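Local coordinates for protein fatty acyl CoA synthetase FADD13 (FATTY-ACYL-CoA SYNTHETASE) (Mycobacterium tuberculosis, PDB 3R44) that belongs to the AMP-binding acyl-CoA synthetases of the ANL superfamily, built from a large N-terminal part and a small C-terminal domain, at residues 32-38 and 237-243; 82-86 and 226-230; 206-212 and 287-291; 212-218 and 257-263. Residues are numbered along the deposited sequence.

Interaction 1. Residues 32-38 and 237-243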
# COMPACT_ATOMS: atom_id res chain seq x y z
N LEU A 32 27.18 7.90 5.93
CA LEU A 32 26.04 7.52 6.70
C LEU A 32 25.51 6.18 6.24
O LEU A 32 25.41 5.93 5.04
CB LEU A 32 24.94 8.58 6.54
CG LEU A 32 23.59 8.25 7.15
CD1 LEU A 32 23.66 8.09 8.71
CD2 LEU A 32 22.63 9.38 6.78
N GLN A 33 25.23 5.26 7.18
CA GLN A 33 24.60 4.01 6.76
C GLN A 33 23.27 4.17 6.03
O GLN A 33 22.36 4.94 6.46
CB GLN A 33 24.43 3.05 7.92
CG GLN A 33 25.74 2.63 8.59
CD GLN A 33 25.47 1.49 9.54
OE1 GLN A 33 24.72 1.64 10.47
NE2 GLN A 33 25.97 0.33 9.21
N ALA A 34 23.17 3.52 4.87
CA ALA A 34 21.96 3.60 4.03
C ALA A 34 21.06 2.38 4.13
O ALA A 34 19.83 2.48 4.09
CB ALA A 34 22.35 3.85 2.54
N TYR A 35 21.69 1.22 4.25
CA TYR A 35 20.99 -0.10 4.14
C TYR A 35 21.70 -1.11 4.97
O TYR A 35 22.87 -1.30 4.76
CB TYR A 35 20.90 -0.52 2.68
CG TYR A 35 19.93 -1.64 2.42
CD1 TYR A 35 18.64 -1.36 1.96
CD2 TYR A 35 20.27 -2.96 2.64
CE1 TYR A 35 17.74 -2.34 1.76
CE2 TYR A 35 19.34 -4.00 2.42
CZ TYR A 35 18.08 -3.64 1.97
OH TYR A 35 17.12 -4.58 1.69
N VAL A 36 21.03 -1.67 5.97
CA VAL A 36 21.59 -2.63 6.89
C VAL A 36 20.62 -3.83 6.89
O VAL A 36 19.45 -3.67 7.26
CB VAL A 36 21.74 -2.07 8.31
CG1 VAL A 36 22.31 -3.15 9.23
CG2 VAL A 36 22.61 -0.82 8.34
N GLU A 37 21.10 -5.01 6.50
CA GLU A 37 20.27 -6.23 6.43
C GLU A 37 21.07 -7.33 7.15
O GLU A 37 21.88 -8.01 6.50
CB GLU A 37 20.01 -6.63 4.97
CG GLU A 37 18.88 -7.59 4.77
CD GLU A 37 18.46 -7.65 3.32
OE1 GLU A 37 17.52 -6.92 2.92
OE2 GLU A 37 19.12 -8.41 2.58
N PRO A 38 20.91 -7.46 8.50
CA PRO A 38 21.80 -8.35 9.26
C PRO A 38 21.72 -9.81 8.81
O PRO A 38 22.76 -10.46 8.78
CB PRO A 38 21.30 -8.17 10.71
CG PRO A 38 20.79 -6.76 10.70
CD PRO A 38 20.02 -6.73 9.43
N VAL A 237 18.07 8.74 6.37
CA VAL A 237 17.62 7.71 7.33
C VAL A 237 18.29 6.44 6.92
O VAL A 237 18.45 6.18 5.73
CB VAL A 237 16.14 7.59 7.18
CG1 VAL A 237 15.58 6.33 7.87
CG2 VAL A 237 15.50 8.87 7.78
N THR A 238 18.67 5.62 7.88
CA THR A 238 19.25 4.32 7.60
C THR A 238 18.13 3.30 7.54
O THR A 238 17.42 3.12 8.52
CB THR A 238 20.24 3.93 8.70
OG1 THR A 238 21.25 4.93 8.84
CG2 THR A 238 20.98 2.59 8.41
N LEU A 239 17.99 2.58 6.43
CA LEU A 239 17.02 1.48 6.32
C LEU A 239 17.58 0.25 7.00
O LEU A 239 18.71 -0.14 6.71
CB LEU A 239 16.75 1.15 4.87
CG LEU A 239 15.85 2.11 4.18
CD1 LEU A 239 15.88 1.71 2.67
CD2 LEU A 239 14.43 1.98 4.69
N ILE A 240 16.79 -0.33 7.91
CA ILE A 240 17.13 -1.59 8.54
C ILE A 240 16.18 -2.59 7.92
O ILE A 240 14.98 -2.53 8.11
CB ILE A 240 16.98 -1.51 10.07
CG1 ILE A 240 17.74 -0.29 10.63
CG2 ILE A 240 17.40 -2.84 10.71
CD1 ILE A 240 19.25 -0.26 10.37
N SER A 241 16.72 -3.54 7.19
CA SER A 241 15.88 -4.45 6.44
C SER A 241 15.70 -5.82 7.11
O SER A 241 16.69 -6.48 7.49
CB SER A 241 16.45 -4.62 5.03
OG SER A 241 15.76 -5.63 4.35
N MET A 242 14.43 -6.23 7.21
CA MET A 242 14.03 -7.59 7.61
C MET A 242 13.19 -8.21 6.47
O MET A 242 12.00 -8.03 6.44
CB MET A 242 13.24 -7.59 8.95
CG MET A 242 13.12 -8.95 9.55
SD MET A 242 12.08 -9.01 11.08
CE MET A 242 13.03 -10.05 12.09
N PRO A 243 13.82 -8.92 5.51
CA PRO A 243 13.13 -9.28 4.27
C PRO A 243 12.04 -10.29 4.47
O PRO A 243 10.99 -10.17 3.80
CB PRO A 243 14.25 -9.81 3.35
CG PRO A 243 15.48 -9.59 4.02
CD PRO A 243 15.27 -9.10 5.42

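Interaction 2. Residues 82-86 and 226-230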
# COMPACT_ATOMS: atom_id res chain seq x y z
N CYS A 82 16.35 -2.20 -4.26
CA CYS A 82 16.37 -0.72 -4.11
C CYS A 82 17.26 -0.09 -5.22
O CYS A 82 16.93 0.92 -5.82
CB CYS A 82 16.96 -0.34 -2.78
SG CYS A 82 15.94 -0.83 -1.41
N CYS A 83 18.42 -0.71 -5.44
CA CYS A 83 19.42 -0.12 -6.31
C CYS A 83 19.00 -0.31 -7.76
O CYS A 83 19.37 0.48 -8.63
CB CYS A 83 20.80 -0.65 -6.03
SG CYS A 83 21.42 0.01 -4.43
N LEU A 84 18.17 -1.33 -8.02
CA LEU A 84 17.60 -1.50 -9.40
C LEU A 84 16.61 -0.40 -9.70
O LEU A 84 16.55 0.14 -10.83
CB LEU A 84 16.93 -2.85 -9.62
CG LEU A 84 17.98 -3.91 -9.94
CD1 LEU A 84 17.45 -5.37 -9.71
CD2 LEU A 84 18.61 -3.77 -11.35
N PHE A 85 15.81 -0.10 -8.69
CA PHE A 85 14.87 0.98 -8.76
C PHE A 85 15.59 2.34 -8.99
O PHE A 85 15.21 3.11 -9.89
CB PHE A 85 14.00 1.04 -7.50
CG PHE A 85 12.94 2.08 -7.57
CD1 PHE A 85 11.69 1.81 -8.17
CD2 PHE A 85 13.18 3.35 -7.11
CE1 PHE A 85 10.67 2.79 -8.24
CE2 PHE A 85 12.17 4.37 -7.23
CZ PHE A 85 10.92 4.07 -7.78
N TYR A 86 16.57 2.63 -8.15
CA TYR A 86 17.38 3.82 -8.31
C TYR A 86 18.15 3.88 -9.64
O TYR A 86 18.26 4.96 -10.24
CB TYR A 86 18.35 3.98 -7.17
CG TYR A 86 17.73 4.48 -5.88
CD1 TYR A 86 17.09 5.73 -5.84
CD2 TYR A 86 17.83 3.75 -4.70
CE1 TYR A 86 16.55 6.24 -4.61
CE2 TYR A 86 17.31 4.24 -3.52
CZ TYR A 86 16.66 5.47 -3.48
OH TYR A 86 16.16 5.99 -2.33
N LEU A 226 7.92 1.36 -1.00
CA LEU A 226 8.74 2.07 -1.94
C LEU A 226 8.94 3.54 -1.56
O LEU A 226 10.05 4.09 -1.61
CB LEU A 226 8.08 1.98 -3.34
CG LEU A 226 8.89 2.43 -4.49
CD1 LEU A 226 10.34 1.96 -4.26
CD2 LEU A 226 8.22 1.87 -5.84
N THR A 227 7.86 4.19 -1.23
CA THR A 227 7.93 5.58 -0.75
C THR A 227 8.84 5.71 0.48
O THR A 227 9.62 6.67 0.56
CB THR A 227 6.51 6.10 -0.55
OG1 THR A 227 5.84 6.07 -1.82
CG2 THR A 227 6.52 7.53 0.01
N THR A 228 8.81 4.72 1.40
CA THR A 228 9.69 4.67 2.59
C THR A 228 11.13 4.61 2.20
O THR A 228 11.96 5.32 2.74
CB THR A 228 9.42 3.44 3.43
OG1 THR A 228 8.08 3.50 3.89
CG2 THR A 228 10.36 3.27 4.65
N VAL A 229 11.46 3.80 1.22
CA VAL A 229 12.85 3.74 0.75
C VAL A 229 13.32 5.12 0.24
O VAL A 229 14.42 5.60 0.53
CB VAL A 229 12.97 2.66 -0.33
CG1 VAL A 229 14.30 2.78 -1.19
CG2 VAL A 229 12.74 1.23 0.25
N ILE A 230 12.50 5.76 -0.58
CA ILE A 230 12.81 7.06 -1.16
C ILE A 230 12.88 8.20 -0.10
O ILE A 230 13.79 9.02 -0.10
CB ILE A 230 11.79 7.46 -2.30
CG1 ILE A 230 11.74 6.39 -3.41
CG2 ILE A 230 12.13 8.86 -2.86
CD1 ILE A 230 13.06 5.95 -3.83
O HOH W 1 16.94 4.63 0.16

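Interaction 3. Residues 206-212 and 287-291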
# COMPACT_ATOMS: atom_id res chain seq x y z
N ILE A 206 5.52 13.49 9.27
CA ILE A 206 5.79 12.63 10.45
C ILE A 206 7.04 13.13 11.15
O ILE A 206 7.87 13.82 10.52
CB ILE A 206 5.96 11.15 10.08
CG1 ILE A 206 7.22 10.88 9.28
CG2 ILE A 206 4.73 10.63 9.33
CD1 ILE A 206 7.39 9.34 9.02
N ASP A 207 7.23 12.75 12.42
CA ASP A 207 8.42 13.12 13.14
C ASP A 207 9.57 12.20 12.74
O ASP A 207 9.90 11.27 13.46
CB ASP A 207 8.17 13.11 14.65
CG ASP A 207 9.41 13.51 15.48
OD1 ASP A 207 10.48 13.98 14.97
OD2 ASP A 207 9.27 13.36 16.70
N VAL A 208 10.15 12.44 11.57
CA VAL A 208 11.33 11.70 11.10
C VAL A 208 12.53 12.64 11.15
O VAL A 208 12.38 13.86 10.88
CB VAL A 208 11.14 11.11 9.70
CG1 VAL A 208 10.89 12.21 8.64
CG2 VAL A 208 12.36 10.20 9.31
N ARG A 209 13.70 12.10 11.54
CA ARG A 209 14.90 12.91 11.85
C ARG A 209 16.12 12.40 11.10
O ARG A 209 16.22 11.22 10.81
CB ARG A 209 15.16 12.85 13.35
CG ARG A 209 13.95 13.25 14.19
CD ARG A 209 14.23 13.07 15.66
NE ARG A 209 13.00 13.22 16.40
CZ ARG A 209 12.91 13.03 17.71
NH1 ARG A 209 13.97 12.64 18.41
NH2 ARG A 209 11.74 13.19 18.31
N TYR A 210 17.01 13.33 10.78
CA TYR A 210 18.30 13.00 10.22
C TYR A 210 18.96 11.95 11.08
O TYR A 210 18.96 12.07 12.31
CB TYR A 210 19.17 14.23 10.17
CG TYR A 210 20.56 13.99 9.62
CD1 TYR A 210 20.75 13.29 8.43
CD2 TYR A 210 21.70 14.44 10.30
CE1 TYR A 210 22.06 13.07 7.90
CE2 TYR A 210 23.00 14.22 9.78
CZ TYR A 210 23.16 13.52 8.57
OH TYR A 210 24.42 13.28 8.05
N ARG A 211 19.49 10.92 10.43
CA ARG A 211 20.17 9.78 11.06
C ARG A 211 19.21 8.79 11.79
O ARG A 211 19.70 7.83 12.40
CB ARG A 211 21.32 10.25 11.98
CG ARG A 211 22.37 11.08 11.24
CD ARG A 211 23.66 11.42 11.99
NE ARG A 211 24.48 10.22 12.05
CZ ARG A 211 25.59 9.99 11.34
NH1 ARG A 211 26.11 10.92 10.53
NH2 ARG A 211 26.22 8.82 11.49
N ASP A 212 17.88 8.97 11.71
CA ASP A 212 16.96 7.96 12.22
C ASP A 212 17.28 6.62 11.49
O ASP A 212 17.78 6.58 10.36
CB ASP A 212 15.48 8.30 11.98
CG ASP A 212 14.85 9.16 13.06
OD1 ASP A 212 15.40 9.29 14.18
OD2 ASP A 212 13.74 9.74 12.81
N ARG A 287 10.86 4.94 18.75
CA ARG A 287 9.85 5.94 19.05
C ARG A 287 8.46 5.56 18.60
O ARG A 287 7.53 5.76 19.36
CB ARG A 287 10.21 7.30 18.42
CG ARG A 287 11.60 7.77 18.78
CD ARG A 287 11.77 9.31 18.63
NE ARG A 287 11.55 9.72 17.23
CZ ARG A 287 12.45 9.66 16.25
NH1 ARG A 287 13.68 9.19 16.45
NH2 ARG A 287 12.11 10.11 15.02
N TYR A 288 8.30 5.10 17.36
CA TYR A 288 6.97 4.77 16.87
C TYR A 288 6.94 3.82 15.68
O TYR A 288 7.88 3.75 14.91
CB TYR A 288 6.17 6.08 16.53
CG TYR A 288 6.78 6.90 15.45
CD1 TYR A 288 6.45 6.71 14.11
CD2 TYR A 288 7.68 7.90 15.77
CE1 TYR A 288 6.98 7.48 13.17
CE2 TYR A 288 8.24 8.69 14.82
CZ TYR A 288 7.90 8.46 13.49
OH TYR A 288 8.44 9.19 12.44
N PHE A 289 5.81 3.18 15.49
CA PHE A 289 5.54 2.46 14.29
C PHE A 289 4.66 3.28 13.37
O PHE A 289 3.85 4.06 13.82
CB PHE A 289 4.79 1.18 14.60
CG PHE A 289 5.61 0.12 15.30
CD1 PHE A 289 6.49 -0.70 14.58
CD2 PHE A 289 5.50 -0.03 16.66
CE1 PHE A 289 7.24 -1.69 15.23
CE2 PHE A 289 6.27 -1.00 17.33
CZ PHE A 289 7.12 -1.83 16.61
N ILE A 290 4.87 3.13 12.06
CA ILE A 290 4.00 3.70 11.04
C ILE A 290 3.22 2.49 10.55
O ILE A 290 3.84 1.54 10.09
CB ILE A 290 4.76 4.25 9.85
CG1 ILE A 290 5.72 5.35 10.32
CG2 ILE A 290 3.76 4.83 8.80
CD1 ILE A 290 6.68 5.86 9.22
N THR A 291 1.91 2.48 10.70
CA THR A 291 1.12 1.30 10.37
C THR A 291 0.11 1.64 9.29
O THR A 291 -0.47 2.71 9.25
CB THR A 291 0.37 0.71 11.58
OG1 THR A 291 -0.60 1.64 12.04
CG2 THR A 291 1.32 0.49 12.76
O HOH W 2 8.79 10.66 17.53

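Interaction 4. Residues 212-218 and 257-263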
# COMPACT_ATOMS: atom_id res chain seq x y z
N ASP A 212 17.88 8.97 11.71
CA ASP A 212 16.96 7.96 12.22
C ASP A 212 17.28 6.62 11.49
O ASP A 212 17.78 6.58 10.36
CB ASP A 212 15.48 8.30 11.98
CG ASP A 212 14.85 9.16 13.06
OD1 ASP A 212 15.40 9.29 14.18
OD2 ASP A 212 13.74 9.74 12.81
N ARG A 213 16.99 5.53 12.19
CA ARG A 213 17.11 4.18 11.67
C ARG A 213 15.72 3.57 11.59
O ARG A 213 14.97 3.54 12.58
CB ARG A 213 18.04 3.38 12.57
CG ARG A 213 19.31 4.09 12.76
CD ARG A 213 20.35 3.42 13.59
NE ARG A 213 20.91 2.16 13.11
CZ ARG A 213 21.98 2.05 12.33
NH1 ARG A 213 22.53 3.13 11.85
NH2 ARG A 213 22.48 0.85 12.03
N LEU A 214 15.36 3.08 10.41
CA LEU A 214 13.98 2.75 10.11
C LEU A 214 13.87 1.30 9.67
O LEU A 214 14.48 0.87 8.66
CB LEU A 214 13.41 3.73 9.06
CG LEU A 214 11.90 3.57 8.79
CD1 LEU A 214 11.32 4.86 8.20
CD2 LEU A 214 11.69 2.42 7.80
N LEU A 215 13.08 0.53 10.41
CA LEU A 215 12.85 -0.89 10.10
C LEU A 215 11.77 -1.08 9.06
O LEU A 215 10.61 -0.59 9.23
CB LEU A 215 12.49 -1.64 11.37
CG LEU A 215 12.11 -3.09 11.14
CD1 LEU A 215 13.37 -3.90 10.81
CD2 LEU A 215 11.34 -3.61 12.40
N LEU A 216 12.13 -1.73 7.97
CA LEU A 216 11.22 -2.09 6.88
C LEU A 216 11.08 -3.61 6.84
O LEU A 216 11.98 -4.31 6.37
CB LEU A 216 11.73 -1.61 5.53
CG LEU A 216 10.72 -1.81 4.39
CD1 LEU A 216 9.35 -1.30 4.71
CD2 LEU A 216 11.27 -1.18 3.12
N PRO A 217 9.94 -4.12 7.33
CA PRO A 217 9.80 -5.57 7.32
C PRO A 217 8.60 -5.97 6.45
O PRO A 217 8.03 -7.08 6.65
CB PRO A 217 9.51 -5.87 8.79
CG PRO A 217 8.55 -4.72 9.14
CD PRO A 217 9.01 -3.53 8.32
N LEU A 218 8.24 -5.09 5.51
CA LEU A 218 7.14 -5.31 4.60
C LEU A 218 7.71 -5.31 3.17
O LEU A 218 8.67 -4.61 2.89
CB LEU A 218 6.12 -4.20 4.71
CG LEU A 218 5.53 -4.03 6.12
CD1 LEU A 218 5.00 -2.62 6.34
CD2 LEU A 218 4.49 -5.11 6.31
N GLU A 257 20.06 -2.83 16.27
CA GLU A 257 20.30 -1.81 15.23
C GLU A 257 19.74 -0.47 15.60
O GLU A 257 19.67 0.45 14.78
CB GLU A 257 19.75 -2.28 13.89
CG GLU A 257 20.57 -3.37 13.27
CD GLU A 257 22.06 -3.02 13.06
OE1 GLU A 257 22.48 -1.84 12.85
OE2 GLU A 257 22.86 -3.97 13.08
N ARG A 258 19.40 -0.35 16.88
CA ARG A 258 19.02 0.92 17.44
C ARG A 258 17.97 1.59 16.59
O ARG A 258 18.09 2.76 16.25
CB ARG A 258 20.26 1.82 17.57
CG ARG A 258 21.46 1.23 18.39
CD ARG A 258 22.69 2.22 18.45
NE ARG A 258 23.14 2.68 17.14
CZ ARG A 258 23.76 1.92 16.25
NH1 ARG A 258 24.09 0.67 16.56
NH2 ARG A 258 24.09 2.43 15.08
N VAL A 259 16.92 0.85 16.28
CA VAL A 259 15.86 1.29 15.41
C VAL A 259 14.99 2.36 16.11
O VAL A 259 14.60 2.23 17.29
CB VAL A 259 15.02 0.08 14.92
CG1 VAL A 259 13.74 0.53 14.13
CG2 VAL A 259 15.87 -0.87 14.06
N CYS A 260 14.73 3.44 15.36
CA CYS A 260 13.88 4.54 15.77
C CYS A 260 12.45 4.46 15.34
O CYS A 260 11.55 4.94 16.08
CB CYS A 260 14.48 5.86 15.27
SG CYS A 260 16.21 6.07 15.59
N ILE A 261 12.20 3.95 14.13
CA ILE A 261 10.88 3.94 13.57
C ILE A 261 10.74 2.59 12.90
O ILE A 261 11.72 2.05 12.35
CB ILE A 261 10.74 5.03 12.47
CG1 ILE A 261 11.05 6.42 13.04
CG2 ILE A 261 9.35 4.96 11.77
CD1 ILE A 261 11.34 7.43 11.85
N GLY A 262 9.55 2.04 12.90
CA GLY A 262 9.31 0.79 12.19
C GLY A 262 8.08 0.85 11.33
O GLY A 262 7.06 1.37 11.77
N GLY A 263 8.12 0.27 10.14
CA GLY A 263 6.92 0.13 9.36
C GLY A 263 6.22 -1.17 9.78
O GLY A 263 6.87 -2.18 10.04

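Interaction 1. Residues 32-38 and 237-243
Two neighbouring parallel strands of the mixed sheet in the large N-terminal part of this ANL-family protein meet here, 33-37 and 238-241, their axes 4.6 Å apart and only 8° from parallel. Start at Val237: its side chain points away from 32-38 and touches Leu214 and Val208. At Thr238 the hydroxyl OG1 donates to Gln33 O at 2.6 Å, adding a side-chain bond where the backbone pairing begins, and CG2 lies 3.5 Å from Gln33 CB; the amide end of Gln33 turns elsewhere, its OE1 bonded to Arg213. Leu239 then takes up the regular parallel pattern, straddling Tyr35: Leu239 N donates to Ala34 O (3.0 Å), and Leu239 O accepts from Val36 N (2.9 Å). On the other edge of 33-37, Ala34 and Tyr35 both pair with Met44 in a classic beta bulge. Leu239 CD1 packs 4.2 Å from Tyr35 CD1 on one face of the sheet; on the opposite face Ile240 CD1 rests 3.7 Å from Val36 CB, with Leu253 of helix 247-256 against Ile240. Ser241 closes the strand pairing, its N bonded to Val36 O at 2.7 Å. Beyond it, Pro243 CG touches Glu37 OE1 at 3.5 Å. That carboxylate oxygen is doubly engaged: Glu37 OE1 accepts from Ser241 OG at 2.6 Å and from Tyr35 OH at 2.7 Å.

Interaction 2. Residues 82-86 and 226-230
The two helical segments cross steeply, at -77°, with their axes still 11.5 Å apart at closest approach, so the space between them is filled by long side chains. Even the nearest pair of CA atoms, those of Cys82 and Val229, is 7.5 Å apart. Each segment is a regular helical turn, closed by Tyr86 N to Cys82 O at 2.9 Å in one and by Ile230 N to Leu226 O at 3.1 Å in the other. The CA-to-CB bond of Phe85 points toward the partner helix. Leu226 CD1 sits over the face of the Phe85 ring, 3.9 Å from the centroid and 4° off the normal, a well-centred CH-pi contact, and Leu226 CD2 reaches Phe85 CE1 at 3.6 Å. This is helix-to-helix packing within the layered alpha/beta architecture of the N-terminal part: helix 223-235 lies against strand 213-216, with Val229 touching Leu216, and helix 79-91 packs alongside. Ile230 CD1 touches both aromatic residues, 3.9 Å from Phe85 CE2 and 3.6 Å from Tyr86 CE1, while Ile18 of helix 18-28 touches both Ile230 and Tyr86. Cys82 SG meets Val229 CG1 at 4.0 Å. The polar end of the interface runs through water 1, which donates to Val229 O at 2.7 Å and is hydrogen-bonded to Tyr86 OH at 2.9 Å.

Interaction 3. Residues 206-212 and 287-291
Arg287 anchors the loop between helix 192-205 and strand 213-216 to the start of strand 288-291 in the central sheet. Its guanidinium makes a two-pronged salt bridge with Asp212: NH1 to OD1 and NH2 to OD2, both 2.8 Å. Arg287 NH2 also donates to Asp207 O at 2.9 Å, and Arg287 NE to water 2 at 2.9 Å, which donates to Asp207 OD2, also at 2.9 Å. Asp207, the centre of an inverse gamma turn, also takes Tyr288 OH on its O at 2.7 Å. Asp212 OD2 takes a further bond from Arg209 N at 2.7 Å, bracing the type II turn 209-212. Away from the charges, Ile206 CD1 packs 3.6 Å from Ile290 CD1. The Arg209 guanidinium, bridged to Asp207 (NE to OD1 and NH2 to OD2, both 3.0 Å), lies flat on that of Arg287, centres 3.7 Å apart and planes at 7°. Such a stack of like charges is tolerable because each arginine has its own carboxylate: Asp212 for Arg287, Asp207 for Arg209.

Interaction 4. Residues 212-218 and 257-263
Arg213 makes the strongest polar links: NH2 forms a salt bridge with Glu257 OE1 at 2.8 Å, and NE donates to the backbone oxygen Glu257 O at 2.7 Å. Glu257 has a second cationic partner in Arg43, and Arg213 NH2 also bonds Gln33. Between the parallel strands 213-216 and 261-263, Leu215 N donates to Ile261 O and Gly263 N to Leu215 O, both 2.8 Å. Arg213 O accepts twice, from Cys260 N at 2.8 Å and Ile261 N at 3.2 Å, and Arg213 N donates to Cys260 SG at 3.5 Å. Helix 247-256 ends in a Schellman motif with Arg258 at C', and the chain runs on into its strand beside 213-216, part of the alpha/beta layering of the fold. Packing follows on both faces: Leu214 CD1 lies 4.1 Å from Ile261 CG2, and on the other face Leu215 CB lies 3.7 Å from Val259 CG1. Glycine at 262 leaves Leu215 without a side-chain neighbour from its bridge partner. Arg258 NH2 lies over one face of the Arg213 guanidinium, 3.5 Å from Arg213 CZ; the carboxylate of Glu257 helps offset the charge that Arg213 brings into this buried site.

Overall arrangement
Interactions 1, 3 and 4 lie along one sheet, in the order 33-37, 238-241, 213-216, 261-264, 288-291. Strand 238-241 hands interaction 1 on to interaction 4, about 8 Å away between centres, through Ile240 N to Leu214 O (2.7 Å) and Thr238 O to Leu214 N (2.8 Å). Interactions 3 and 4, also about 8 Å apart between centres, share Asp212 and join through Ile290 N to Gly262 O (2.8 Å). Interaction 2 lies against the face carrying Leu239 and Leu214: Leu239 CD1 meets Val229 CG2 at 4.0 Å and Leu214 CD2 meets Thr228 CG2 at 3.5 Å. It approaches the bound histidine, about 8 Å from the side chain of Ile230; Ile18, which touches Ile230, lines that pocket.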